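Local coordinates for protein trilobed Protease (Pyrococcus furiosus, PDB 2GOP) that forms the beta-propeller domain of a protease and probably helps govern the access of peptides to its catalytic part, at residues Ala15-Pro20 with Tyr29-Ala34; Lys23-Ala28 with Glu48-Asn53; Glu59-Pro64 with Ile73-Ala78; His302-Phe307 with Tyr315-Ala320. All blocks are in the same frame, centred on the assembly; numbering follows the deposited sequence.

How the interactions relate
All four contacts are antiparallel strand pairings within blades of the propeller. Interactions 1 and 2 hold the same sheet: 26-35 pairs with 16-23 in the first and with 40-49 in the second. Interaction 3 belongs to the following blade and touches interaction 1 through Val-30 and Pro-64. Interaction 4 lies in the last blade and meets interaction 1 where Leu-316 and Gly-306 pack on Leu-17, Ser-18 and Pro-20. Interactions 1 and 4 are mostly buried, each with one face reaching the second subunit. Interactions 2 and 3 are partly exposed: a glutamate and a lysine lie together at the edge of one, and an arginine grips backbone carbonyls in the other.

Interaction 1. Residues Ala15-Pro20 with Tyr29-Ala34; sequences AYLSDP and YVLTKA
Leu-17 lies obliquely against both Tyr-29 and Leu-31. Its CG rests 3.9 Å from Tyr-29 CD2, while its CD1 meets Leu-31 CD1 at 3.6 Å. Tyr-29 holds its ring carbon CG between the backbone N and the carbonyl carbon (chi1 54°), which swings the ring round to meet Leu-17; the phenol oxygen beyond it bonds to Tyr-339. Leu-31 CD1 also presses on Ala-15 CB at 3.3 Å, tighter than a normal carbon contact, in a place where alanine's small side chain suits the confined space.

The opposite face of the sheet, with Tyr-16, Ser-18, Val-30 and Thr-32, is more polar. Ser-18 OG sits 3.4 Å from Val-30 CB, and Tyr-16 places its CB beside that of Thr-32. A water bridges this face: it donates to Tyr-16 O at 2.6 Å and to Thr-32 OG1 at 2.7 Å, and it is also hydrogen-bonded to Ser-18 OG. Thr-32 OG1 has a further partner in Asn-43. Between the faces, Tyr-16 pairs with Thr-32 and Ser-18 with Val-30, each through two backbone hydrogen bonds.

The second subunit packs its Ile-193 and Pro-194 on Tyr-16, Ser-18 and Thr-32. Ser-18 and Thr-32 suit their places, since their hydroxyls share one bridging water with the carbonyl of Tyr-16 where a neighbouring subunit comes close, whereas the leucine face is held by apolar packing.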
loop_
_atom_site.group_PDB
_atom_site.type_symbol
_atom_site.label_atom_id
_atom_site.label_comp_id
_atom_site.label_asym_id
_atom_site.label_seq_id
_atom_site.Cartn_x
_atom_site.Cartn_y
_atom_site.Cartn_z
ATOM N N ALA A 15 -6.045 8.200 26.137
ATOM C CA ALA A 15 -5.277 9.178 25.384
ATOM C C ALA A 15 -4.535 8.417 24.299
ATOM O O ALA A 15 -3.881 7.418 24.582
ATOM C CB ALA A 15 -4.303 9.894 26.289
ATOM N N TYR A 16 -4.651 8.883 23.060
ATOM C CA TYR A 16 -4.032 8.215 21.922
ATOM C C TYR A 16 -2.929 9.091 21.340
ATOM O O TYR A 16 -3.200 10.161 20.796
ATOM C CB TYR A 16 -5.087 7.890 20.863
ATOM C CG TYR A 16 -6.142 6.924 21.349
ATOM C CD1 TYR A 16 -5.902 5.551 21.368
ATOM C CD2 TYR A 16 -7.374 7.381 21.809
ATOM C CE1 TYR A 16 -6.870 4.656 21.830
ATOM C CE2 TYR A 16 -8.342 6.498 22.277
ATOM C CZ TYR A 16 -8.087 5.136 22.285
ATOM O OH TYR A 16 -9.054 4.257 22.735
ATOM N N LEU A 17 -1.690 8.613 21.453
ATOM C CA LEU A 17 -0.510 9.368 21.045
ATOM C C LEU A 17 -0.070 8.990 19.633
ATOM O O LEU A 17 -0.060 7.816 19.278
ATOM C CB LEU A 17 0.654 9.112 22.004
ATOM C CG LEU A 17 0.735 9.996 23.256
ATOM C CD1 LEU A 17 -0.517 9.926 24.094
ATOM C CD2 LEU A 17 1.938 9.600 24.060
ATOM N N SER A 18 0.332 9.984 18.850
ATOM C CA SER A 18 0.822 9.719 17.502
ATOM C C SER A 18 1.874 10.732 17.094
ATOM O O SER A 18 1.999 11.794 17.697
ATOM C CB SER A 18 -0.329 9.717 16.485
ATOM O OG SER A 18 -1.060 10.932 16.508
ATOM N N ASP A 19 2.647 10.359 16.081
ATOM C CA ASP A 19 3.561 11.262 15.397
ATOM C C ASP A 19 4.597 11.931 16.312
ATOM O O ASP A 19 4.632 13.177 16.434
ATOM C CB ASP A 19 2.762 12.314 14.632
ATOM C CG ASP A 19 3.543 12.925 13.482
ATOM O OD1 ASP A 19 4.711 12.521 13.261
ATOM O OD2 ASP A 19 2.981 13.813 12.800
ATOM N N PRO A 20 5.491 11.121 16.904
ATOM C CA PRO A 20 6.535 11.662 17.795
ATOM C C PRO A 20 7.604 12.406 17.009
ATOM O O PRO A 20 8.003 11.974 15.932
ATOM C CB PRO A 20 7.138 10.415 18.434
ATOM C CG PRO A 20 6.923 9.342 17.425
ATOM C CD PRO A 20 5.610 9.663 16.746
ATOM N N TYR A 29 4.421 15.736 20.074
ATOM C CA TYR A 29 3.573 14.639 19.639
ATOM C C TYR A 29 2.126 15.081 19.622
ATOM O O TYR A 29 1.776 16.131 20.170
ATOM C CB TYR A 29 3.737 13.419 20.559
ATOM C CG TYR A 29 3.517 13.708 22.018
ATOM C CD1 TYR A 29 4.548 14.211 22.807
ATOM C CD2 TYR A 29 2.274 13.484 22.620
ATOM C CE1 TYR A 29 4.362 14.471 24.137
ATOM C CE2 TYR A 29 2.076 13.750 23.960
ATOM C CZ TYR A 29 3.125 14.243 24.712
ATOM O OH TYR A 29 2.950 14.507 26.047
ATOM N N VAL A 30 1.285 14.261 18.999
ATOM C CA VAL A 30 -0.142 14.505 18.972
ATOM C C VAL A 30 -0.806 13.649 20.063
ATOM O O VAL A 30 -0.576 12.438 20.151
ATOM C CB VAL A 30 -0.757 14.195 17.579
ATOM C CG1 VAL A 30 -2.245 14.454 17.589
ATOM C CG2 VAL A 30 -0.084 15.033 16.504
ATOM N N LEU A 31 -1.593 14.315 20.909
ATOM C CA LEU A 31 -2.409 13.673 21.930
ATOM C C LEU A 31 -3.853 13.751 21.443
ATOM O O LEU A 31 -4.359 14.850 21.205
ATOM C CB LEU A 31 -2.263 14.415 23.271
ATOM C CG LEU A 31 -3.110 13.956 24.468
ATOM C CD1 LEU A 31 -2.934 12.485 24.741
ATOM C CD2 LEU A 31 -2.774 14.768 25.716
ATOM N N THR A 32 -4.495 12.596 21.262
ATOM C CA THR A 32 -5.890 12.547 20.825
ATOM C C THR A 32 -6.757 11.956 21.934
ATOM O O THR A 32 -6.404 10.946 22.547
ATOM C CB THR A 32 -6.078 11.729 19.515
ATOM O OG1 THR A 32 -5.275 12.283 18.462
ATOM C CG2 THR A 32 -7.550 11.734 19.090
ATOM N N LYS A 33 -7.909 12.575 22.169
ATOM C CA LYS A 33 -8.690 12.294 23.363
ATOM C C LYS A 33 -10.139 12.696 23.131
ATOM O O LYS A 33 -10.417 13.635 22.379
ATOM C CB LYS A 33 -8.099 13.094 24.526
ATOM C CG LYS A 33 -8.339 12.539 25.908
ATOM C CD LYS A 33 -7.332 13.123 26.904
ATOM C CE LYS A 33 -7.279 14.657 26.864
ATOM N NZ LYS A 33 -6.493 15.226 27.997
ATOM N N ALA A 34 -11.059 11.984 23.775
ATOM C CA ALA A 34 -12.479 12.300 23.668
ATOM C C ALA A 34 -12.787 13.548 24.481
ATOM O O ALA A 34 -12.494 13.597 25.670
ATOM C CB ALA A 34 -13.319 11.134 24.157
HETATM O O HOH W 1 -3.160 10.638 18.227
#

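Interaction 2. Residues Lys23-Ala28 with Glu48-Asn53; sequences KGELVA and ENLKNN
The beta hairpin of strands 26-35 and 40-49, in the first blade, is held at the end away from its connecting turn by the hydrogen-bonded pair Val-27 and Glu-48. Val-27 N donates to Glu-48 O at 2.9 Å, and Glu-48 N returns a bond to Val-27 O. Beyond the strand, Leu-50 N adds a nearly straight bond to Glu-25 O at 2.7 Å (174°).

Val-27 uses its two methyl branches differently: CG2 runs beside Glu-48 CB, whereas CG1 meets Leu-50 CD1 at 3.6 Å, the two side chains crossing at about a right angle. Glu-25 bends at its second torsion and crosses the extended Lys-51 chain, with OE2 3.4 Å from Lys-51 CE. The amine itself stays beyond salt-bridge range, with NZ 4.5 Å from Glu-25 OE2, so the attraction is probably modest. An alanine in place of Glu-25 would probably leave Lys-51 without its nearby opposite charge and freer to swing.

Two turns shape the ends. Gly-24, whose positive phi suits glycine, lies in the type II' turn from Lys-23 to Leu-26, and Asn-49 OD1 accepts from Lys-51 N at 2.9 Å in an Asx turn.

Leu-336 covers both Val-27 and Leu-50; strand 325-329 of the last blade adds Leu-326 and Thr-328, while Ala-28 reaches Ile-66 on strand 62-66 of the following blade.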
loop_
_atom_site.group_PDB
_atom_site.type_symbol
_atom_site.label_atom_id
_atom_site.label_comp_id
_atom_site.label_asym_id
_atom_site.label_seq_id
_atom_site.Cartn_x
_atom_site.Cartn_y
_atom_site.Cartn_z
ATOM N N LYS A 23 13.541 17.804 18.192
ATOM C CA LYS A 23 14.640 18.662 17.755
ATOM C C LYS A 23 15.272 19.227 19.004
ATOM O O LYS A 23 14.567 19.714 19.883
ATOM C CB LYS A 23 14.152 19.824 16.891
ATOM C CG LYS A 23 13.581 19.428 15.545
ATOM C CD LYS A 23 14.620 18.808 14.631
ATOM C CE LYS A 23 14.024 18.531 13.259
ATOM N NZ LYS A 23 14.990 17.913 12.312
ATOM N N GLY A 24 16.595 19.153 19.092
ATOM C CA GLY A 24 17.306 19.674 20.242
ATOM C C GLY A 24 16.832 19.037 21.531
ATOM O O GLY A 24 16.878 17.822 21.677
ATOM N N GLU A 25 16.378 19.864 22.466
ATOM C CA GLU A 25 15.889 19.385 23.758
ATOM C C GLU A 25 14.359 19.413 23.818
ATOM O O GLU A 25 13.766 19.270 24.891
ATOM C CB GLU A 25 16.496 20.217 24.896
ATOM C CG GLU A 25 18.006 20.001 25.084
ATOM C CD GLU A 25 18.340 18.924 26.110
ATOM O OE1 GLU A 25 17.644 17.883 26.161
ATOM O OE2 GLU A 25 19.313 19.117 26.866
ATOM N N LEU A 26 13.731 19.581 22.659
ATOM C CA LEU A 26 12.273 19.537 22.548
ATOM C C LEU A 26 11.796 18.217 21.960
ATOM O O LEU A 26 12.405 17.673 21.033
ATOM C CB LEU A 26 11.759 20.681 21.668
ATOM C CG LEU A 26 11.898 22.096 22.239
ATOM C CD1 LEU A 26 11.322 23.114 21.269
ATOM C CD2 LEU A 26 11.227 22.215 23.607
ATOM N N VAL A 27 10.698 17.710 22.510
ATOM C CA VAL A 27 9.942 16.647 21.871
ATOM C C VAL A 27 8.531 17.177 21.666
ATOM O O VAL A 27 8.074 18.045 22.414
ATOM C CB VAL A 27 9.925 15.346 22.706
ATOM C CG1 VAL A 27 11.348 14.865 22.950
ATOM C CG2 VAL A 27 9.196 15.548 24.023
ATOM N N ALA A 28 7.862 16.687 20.628
ATOM C CA ALA A 28 6.446 16.969 20.423
ATOM C C ALA A 28 5.737 15.736 19.896
ATOM O O ALA A 28 6.361 14.814 19.347
ATOM C CB ALA A 28 6.241 18.143 19.462
ATOM N N GLU A 48 7.041 19.285 24.640
ATOM C CA GLU A 48 7.688 19.132 25.940
ATOM C C GLU A 48 9.182 19.435 25.881
ATOM O O GLU A 48 9.881 19.000 24.976
ATOM C CB GLU A 48 7.473 17.722 26.504
ATOM C CG GLU A 48 8.203 17.499 27.839
ATOM C CD GLU A 48 7.825 16.209 28.539
ATOM O OE1 GLU A 48 6.995 15.444 28.002
ATOM O OE2 GLU A 48 8.368 15.962 29.634
ATOM N N ASN A 49 9.661 20.177 26.871
ATOM C CA ASN A 49 11.076 20.467 27.020
ATOM C C ASN A 49 11.684 19.370 27.880
ATOM O O ASN A 49 11.243 19.150 29.005
ATOM C CB ASN A 49 11.246 21.840 27.677
ATOM C CG ASN A 49 12.700 22.305 27.743
ATOM O OD1 ASN A 49 13.615 21.524 27.992
ATOM N ND2 ASN A 49 12.906 23.597 27.539
ATOM N N LEU A 50 12.685 18.679 27.344
ATOM C CA LEU A 50 13.291 17.531 28.031
ATOM C C LEU A 50 14.089 17.894 29.293
ATOM O O LEU A 50 14.276 17.044 30.171
ATOM C CB LEU A 50 14.188 16.755 27.060
ATOM C CG LEU A 50 13.434 16.026 25.946
ATOM C CD1 LEU A 50 14.361 15.705 24.777
ATOM C CD2 LEU A 50 12.768 14.766 26.490
ATOM N N LYS A 51 14.555 19.139 29.384
ATOM C CA LYS A 51 15.356 19.575 30.537
ATOM C C LYS A 51 14.514 19.702 31.808
ATOM O O LYS A 51 14.871 19.148 32.844
ATOM C CB LYS A 51 16.054 20.907 30.249
ATOM C CG LYS A 51 17.082 20.855 29.120
ATOM C CD LYS A 51 17.937 22.127 29.091
ATOM C CE LYS A 51 18.674 22.301 27.762
ATOM N NZ LYS A 51 19.577 23.498 27.759
ATOM N N ASN A 52 13.393 20.420 31.713
ATOM C CA ASN A 52 12.522 20.686 32.870
ATOM C C ASN A 52 11.131 20.029 32.808
ATOM O O ASN A 52 10.310 20.224 33.703
ATOM C CB ASN A 52 12.387 22.204 33.085
ATOM C CG ASN A 52 11.831 22.936 31.871
ATOM O OD1 ASN A 52 11.565 22.339 30.833
ATOM N ND2 ASN A 52 11.657 24.243 32.003
ATOM N N ASN A 53 10.873 19.258 31.753
ATOM C CA ASN A 53 9.572 18.599 31.535
ATOM C C ASN A 53 8.382 19.558 31.332
ATOM O O ASN A 53 7.220 19.134 31.370
ATOM C CB ASN A 53 9.271 17.598 32.662
ATOM C CG ASN A 53 10.344 16.532 32.799
ATOM O OD1 ASN A 53 11.031 16.193 31.833
ATOM N ND2 ASN A 53 10.486 15.990 34.001
#

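Interaction 3. Residues Glu59-Pro64 with Ile73-Ala78; sequences ENATMP and IAFMRA
Ala-61 CB lies 3.4 Å from Phe-75 CD2, an approach oblique to the ring that a small methyl group permits. Phe-75 places CG between the backbone N and the carbonyl carbon (chi1 60°), which carries the ring to Ala-61. Farther along the strands, Pro-64 CB meets Ile-73 CD1 at 4.1 Å. Met-63 and Met-76 pack obliquely, with Met-63 CG 3.9 Å from Met-76 CB; an unbranched chain suits Met-63, whose end leads on to a second neighbour.

Beside these apolar groups, Thr-62 and Met-76 form a hydrogen-bonded antiparallel pair, each N donating to the other's O, and a water donates to Met-76 O while also bonding Thr-62 OG1.

At the polar edge, Arg-77 bends at its third torsion to reach the carbonyls of Glu-59 and Asn-60, just before strand 62-66. Its NE donates to Asn-60 O at 3.0 Å, the oxygen lying in the guanidinium plane although the donor stands well above the carbonyl plane. NH2 donates to Glu-59 O at 2.9 Å. These two bonds fix the guanidinium; Phe-75 CE2 lies 3.5 Å above one face, offset toward its rim, and Trp-88 makes a cation-pi contact.

Trp-88 belongs to strand 84-91, the next in this blade. Ile-45 of strand 40-49 in the preceding blade covers Ala-61, Pro-64 and Phe-75, and in the blade that follows, Ile-106 and Leu-109 of strand 105-111 receive Met-63.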
loop_
_atom_site.group_PDB
_atom_site.type_symbol
_atom_site.label_atom_id
_atom_site.label_comp_id
_atom_site.label_asym_id
_atom_site.label_seq_id
_atom_site.Cartn_x
_atom_site.Cartn_y
_atom_site.Cartn_z
ATOM N N GLU A 59 -3.896 23.490 20.301
ATOM C CA GLU A 59 -5.187 22.811 20.156
ATOM C C GLU A 59 -5.547 22.566 18.694
ATOM O O GLU A 59 -5.124 23.312 17.807
ATOM C CB GLU A 59 -6.310 23.627 20.804
ATOM C CG GLU A 59 -6.420 23.494 22.317
ATOM C CD GLU A 59 -7.504 24.396 22.903
ATOM O OE1 GLU A 59 -8.609 24.474 22.314
ATOM O OE2 GLU A 59 -7.253 25.026 23.955
ATOM N N ASN A 60 -6.339 21.521 18.457
ATOM C CA ASN A 60 -6.948 21.292 17.154
ATOM C C ASN A 60 -5.898 21.208 16.042
ATOM O O ASN A 60 -6.002 21.882 15.021
ATOM C CB ASN A 60 -7.979 22.400 16.871
ATOM C CG ASN A 60 -8.774 22.163 15.596
ATOM O OD1 ASN A 60 -8.851 21.039 15.088
ATOM N ND2 ASN A 60 -9.370 23.231 15.070
ATOM N N ALA A 61 -4.900 20.358 16.243
ATOM C CA ALA A 61 -3.749 20.300 15.348
ATOM C C ALA A 61 -3.123 18.909 15.306
ATOM O O ALA A 61 -3.152 18.176 16.297
ATOM C CB ALA A 61 -2.707 21.313 15.795
ATOM N N THR A 62 -2.572 18.557 14.142
ATOM C CA THR A 62 -1.758 17.353 13.955
ATOM C C THR A 62 -0.532 17.728 13.085
ATOM O O THR A 62 -0.345 18.891 12.750
ATOM C CB THR A 62 -2.573 16.239 13.240
ATOM O OG1 THR A 62 -2.953 16.686 11.935
ATOM C CG2 THR A 62 -3.841 15.864 14.038
ATOM N N MET A 63 0.280 16.743 12.710
ATOM C CA MET A 63 1.493 16.956 11.901
ATOM C C MET A 63 2.491 17.943 12.521
ATOM O O MET A 63 2.942 18.869 11.845
ATOM C CB MET A 63 1.149 17.412 10.481
ATOM C CG MET A 63 0.319 16.444 9.661
ATOM S SD MET A 63 0.443 16.784 7.885
ATOM C CE MET A 63 2.084 16.180 7.527
ATOM N N PRO A 64 2.845 17.749 13.802
ATOM C CA PRO A 64 3.826 18.636 14.432
ATOM C C PRO A 64 5.198 18.501 13.789
ATOM O O PRO A 64 5.693 17.385 13.623
ATOM C CB PRO A 64 3.871 18.137 15.875
ATOM C CG PRO A 64 3.453 16.712 15.793
ATOM C CD PRO A 64 2.378 16.710 14.736
ATOM N N ILE A 73 7.251 25.900 15.130
ATOM C CA ILE A 73 6.598 24.633 14.847
ATOM C C ILE A 73 5.566 24.819 13.730
ATOM O O ILE A 73 4.736 25.722 13.777
ATOM C CB ILE A 73 5.957 24.015 16.130
ATOM C CG1 ILE A 73 5.401 22.622 15.836
ATOM C CG2 ILE A 73 4.874 24.915 16.693
ATOM C CD1 ILE A 73 5.135 21.813 17.069
ATOM N N ALA A 74 5.650 23.972 12.711
ATOM C CA ALA A 74 4.635 23.925 11.675
ATOM C C ALA A 74 3.660 22.803 12.024
ATOM O O ALA A 74 4.034 21.811 12.659
ATOM C CB ALA A 74 5.275 23.686 10.299
ATOM N N PHE A 75 2.406 22.961 11.621
ATOM C CA PHE A 75 1.417 21.931 11.885
ATOM C C PHE A 75 0.257 22.041 10.936
ATOM O O PHE A 75 0.149 23.011 10.196
ATOM C CB PHE A 75 0.930 21.994 13.338
ATOM C CG PHE A 75 0.279 23.298 13.720
ATOM C CD1 PHE A 75 1.046 24.366 14.183
ATOM C CD2 PHE A 75 -1.104 23.451 13.654
ATOM C CE1 PHE A 75 0.440 25.567 14.573
ATOM C CE2 PHE A 75 -1.707 24.644 14.036
ATOM C CZ PHE A 75 -0.936 25.696 14.496
ATOM N N MET A 76 -0.622 21.046 10.991
ATOM C CA MET A 76 -1.781 20.999 10.119
ATOM C C MET A 76 -3.067 21.147 10.921
ATOM O O MET A 76 -3.198 20.574 12.005
ATOM C CB MET A 76 -1.796 19.675 9.373
ATOM C CG MET A 76 -2.479 19.730 8.030
ATOM S SD MET A 76 -3.269 18.165 7.626
ATOM C CE MET A 76 -4.762 18.439 8.561
ATOM N N ARG A 77 -4.021 21.893 10.370
ATOM C CA ARG A 77 -5.331 22.045 10.982
ATOM C C ARG A 77 -6.420 21.721 9.947
ATOM O O ARG A 77 -6.421 22.250 8.837
ATOM C CB ARG A 77 -5.484 23.466 11.532
ATOM C CG ARG A 77 -6.761 23.697 12.329
ATOM C CD ARG A 77 -6.660 24.965 13.178
ATOM N NE ARG A 77 -5.803 24.799 14.361
ATOM C CZ ARG A 77 -5.191 25.804 14.989
ATOM N NH1 ARG A 77 -5.299 27.047 14.542
ATOM N NH2 ARG A 77 -4.448 25.565 16.061
ATOM N N ALA A 78 -7.335 20.836 10.326
ATOM C CA ALA A 78 -8.442 20.444 9.471
ATOM C C ALA A 78 -9.588 21.424 9.652
ATOM O O ALA A 78 -9.973 21.736 10.781
ATOM C CB ALA A 78 -8.904 19.040 9.820
HETATM O O HOH W 2 -5.203 18.362 11.594
#

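Interaction 4. Residues His302-Phe307 with Tyr315-Ala320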
loop_
_atom_site.group_PDB
_atom_site.type_symbol
_atom_site.label_atom_id
_atom_site.label_comp_id
_atom_site.label_asym_id
_atom_site.label_seq_id
_atom_site.Cartn_x
_atom_site.Cartn_y
_atom_site.Cartn_z
ATOM N N HIS A 302 7.157 -5.865 21.981
ATOM C CA HIS A 302 6.444 -4.592 21.896
ATOM C C HIS A 302 6.355 -4.187 20.440
ATOM O O HIS A 302 6.910 -4.868 19.571
ATOM C CB HIS A 302 7.168 -3.504 22.696
ATOM C CG HIS A 302 8.588 -3.260 22.270
ATOM N ND1 HIS A 302 9.597 -3.006 23.175
ATOM C CD2 HIS A 302 9.169 -3.222 21.048
ATOM C CE1 HIS A 302 10.733 -2.816 22.530
ATOM N NE2 HIS A 302 10.500 -2.944 21.236
ATOM N N TRP A 303 5.657 -3.097 20.156
ATOM C CA TRP A 303 5.776 -2.495 18.841
ATOM C C TRP A 303 6.044 -0.998 18.908
ATOM O O TRP A 303 5.344 -0.238 19.593
ATOM C CB TRP A 303 4.619 -2.859 17.886
ATOM C CG TRP A 303 3.232 -2.785 18.399
ATOM C CD1 TRP A 303 2.278 -1.858 18.057
ATOM C CD2 TRP A 303 2.596 -3.701 19.303
ATOM N NE1 TRP A 303 1.097 -2.131 18.714
ATOM C CE2 TRP A 303 1.269 -3.253 19.488
ATOM C CE3 TRP A 303 3.022 -4.842 19.991
ATOM C CZ2 TRP A 303 0.366 -3.916 20.329
ATOM C CZ3 TRP A 303 2.122 -5.499 20.817
ATOM C CH2 TRP A 303 0.812 -5.027 20.983
ATOM N N ILE A 304 7.098 -0.606 18.196
ATOM C CA ILE A 304 7.453 0.794 18.028
ATOM C C ILE A 304 6.554 1.390 16.950
ATOM O O ILE A 304 6.540 0.916 15.818
ATOM C CB ILE A 304 8.939 0.954 17.635
ATOM C CG1 ILE A 304 9.861 0.330 18.697
ATOM C CG2 ILE A 304 9.275 2.417 17.405
ATOM C CD1 ILE A 304 9.777 0.944 20.106
ATOM N N MET A 305 5.790 2.415 17.314
ATOM C CA MET A 305 4.828 3.030 16.412
ATOM C C MET A 305 5.245 4.453 16.080
ATOM O O MET A 305 4.626 5.422 16.515
ATOM C CB MET A 305 3.434 3.002 17.039
ATOM C CG MET A 305 2.888 1.582 17.195
ATOM S SD MET A 305 1.279 1.540 17.991
ATOM C CE MET A 305 0.276 2.410 16.796
ATOM N N GLY A 306 6.301 4.565 15.286
ATOM C CA GLY A 306 6.859 5.855 14.917
ATOM C C GLY A 306 7.968 6.304 15.858
ATOM O O GLY A 306 7.934 6.046 17.068
ATOM N N PHE A 307 8.946 7.002 15.295
ATOM C CA PHE A 307 10.055 7.519 16.064
ATOM C C PHE A 307 10.633 8.724 15.352
ATOM O O PHE A 307 10.280 9.018 14.207
ATOM C CB PHE A 307 11.144 6.450 16.204
ATOM C CG PHE A 307 11.842 6.144 14.907
ATOM C CD1 PHE A 307 11.290 5.252 14.000
ATOM C CD2 PHE A 307 13.034 6.764 14.592
ATOM C CE1 PHE A 307 11.918 4.991 12.796
ATOM C CE2 PHE A 307 13.661 6.506 13.387
ATOM C CZ PHE A 307 13.094 5.624 12.494
ATOM N N TYR A 315 10.492 7.878 20.588
ATOM C CA TYR A 315 9.592 6.941 19.934
ATOM C C TYR A 315 8.357 6.686 20.765
ATOM O O TYR A 315 8.356 6.899 21.992
ATOM C CB TYR A 315 10.315 5.622 19.618
ATOM C CG TYR A 315 11.077 5.009 20.790
ATOM C CD1 TYR A 315 10.443 4.190 21.723
ATOM C CD2 TYR A 315 12.439 5.229 20.940
ATOM C CE1 TYR A 315 11.153 3.617 22.780
ATOM C CE2 TYR A 315 13.157 4.658 21.986
ATOM C CZ TYR A 315 12.510 3.865 22.903
ATOM O OH TYR A 315 13.239 3.329 23.935
ATOM N N LEU A 316 7.299 6.276 20.070
ATOM C CA LEU A 316 6.125 5.699 20.701
ATOM C C LEU A 316 6.291 4.175 20.788
ATOM O O LEU A 316 6.626 3.523 19.788
ATOM C CB LEU A 316 4.859 6.056 19.910
ATOM C CG LEU A 316 4.427 7.526 19.911
ATOM C CD1 LEU A 316 3.198 7.729 19.012
ATOM C CD2 LEU A 316 4.120 7.999 21.336
ATOM N N LYS A 317 6.047 3.619 21.972
ATOM C CA LYS A 317 6.119 2.179 22.203
ATOM C C LYS A 317 4.817 1.633 22.803
ATOM O O LYS A 317 4.384 2.077 23.869
ATOM C CB LYS A 317 7.281 1.850 23.145
ATOM C CG LYS A 317 7.340 0.383 23.564
ATOM C CD LYS A 317 8.659 0.020 24.225
ATOM C CE LYS A 317 8.860 0.727 25.538
ATOM N NZ LYS A 317 9.921 0.071 26.375
ATOM N N GLU A 318 4.231 0.650 22.122
ATOM C CA GLU A 318 3.020 -0.019 22.564
ATOM C C GLU A 318 3.315 -1.471 22.942
ATOM O O GLU A 318 4.207 -2.098 22.377
ATOM C CB GLU A 318 1.981 0.025 21.449
ATOM C CG GLU A 318 0.609 -0.461 21.851
ATOM C CD GLU A 318 -0.477 0.203 21.060
ATOM O OE1 GLU A 318 -0.661 1.426 21.233
ATOM O OE2 GLU A 318 -1.151 -0.493 20.271
ATOM N N THR A 319 2.564 -1.992 23.909
ATOM C CA THR A 319 2.657 -3.396 24.317
ATOM C C THR A 319 1.265 -4.043 24.372
ATOM O O THR A 319 0.238 -3.379 24.185
ATOM C CB THR A 319 3.308 -3.545 25.712
ATOM O OG1 THR A 319 2.429 -3.019 26.709
ATOM C CG2 THR A 319 4.640 -2.823 25.780
ATOM N N ALA A 320 1.233 -5.339 24.651
ATOM C CA ALA A 320 -0.029 -6.059 24.836
ATOM C C ALA A 320 -0.909 -5.439 25.937
ATOM O O ALA A 320 -2.137 -5.440 25.831
ATOM C CB ALA A 320 0.246 -7.538 25.140
HETATM O O HOH W 3 9.374 -3.282 25.796
#
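Trp-303 N donates to Glu-318 O at 2.8 Å, and Glu-318 N returns a bond to Trp-303 O. With CG between the backbone N and the carbonyl carbon (chi1 46°), Trp-303 lays its indole across Glu-318, whose CB makes a CH-pi contact over the five-membered ring, 3.8 Å from its centroid. NE1 makes only a weak bond to Glu-318 OE2 (3.2 Å, 133°), with ring and carboxylate planes 75° apart. Glu-318 OE1 forms a salt bridge with Arg-324, and OE2 bonds weakly to Tyr-239 of the second subunit. An alanine in place of Trp-303 would probably uncover Glu-318 CB and deprive OE2 of its weak indole bond.

His-302 lays its ring obliquely against Lys-317, ND1 being 3.3 Å from Lys-317 CD. A water bonds ND1 at 2.6 Å and accepts weakly from Lys-317 NZ; the other ring nitrogen bonds Ala-298 O. Lys-317 pairs its charge with Glu-333, which also bonds Tyr-315 OH.

Met-305 N donates to Leu-316 O at 2.8 Å, and Leu-316 N to Gly-306 O at 3.1 Å. A beta bulge slips the register by one here, at Gly-306, whose backbone angles would jam a side chain against the preceding carbonyl. Met-305 O accepts from Trp-140.

This hairpin begins the last blade of a seven-bladed propeller; in its open Velcro topology no blade combines strands from both chain ends, and first and last blades meet by packing.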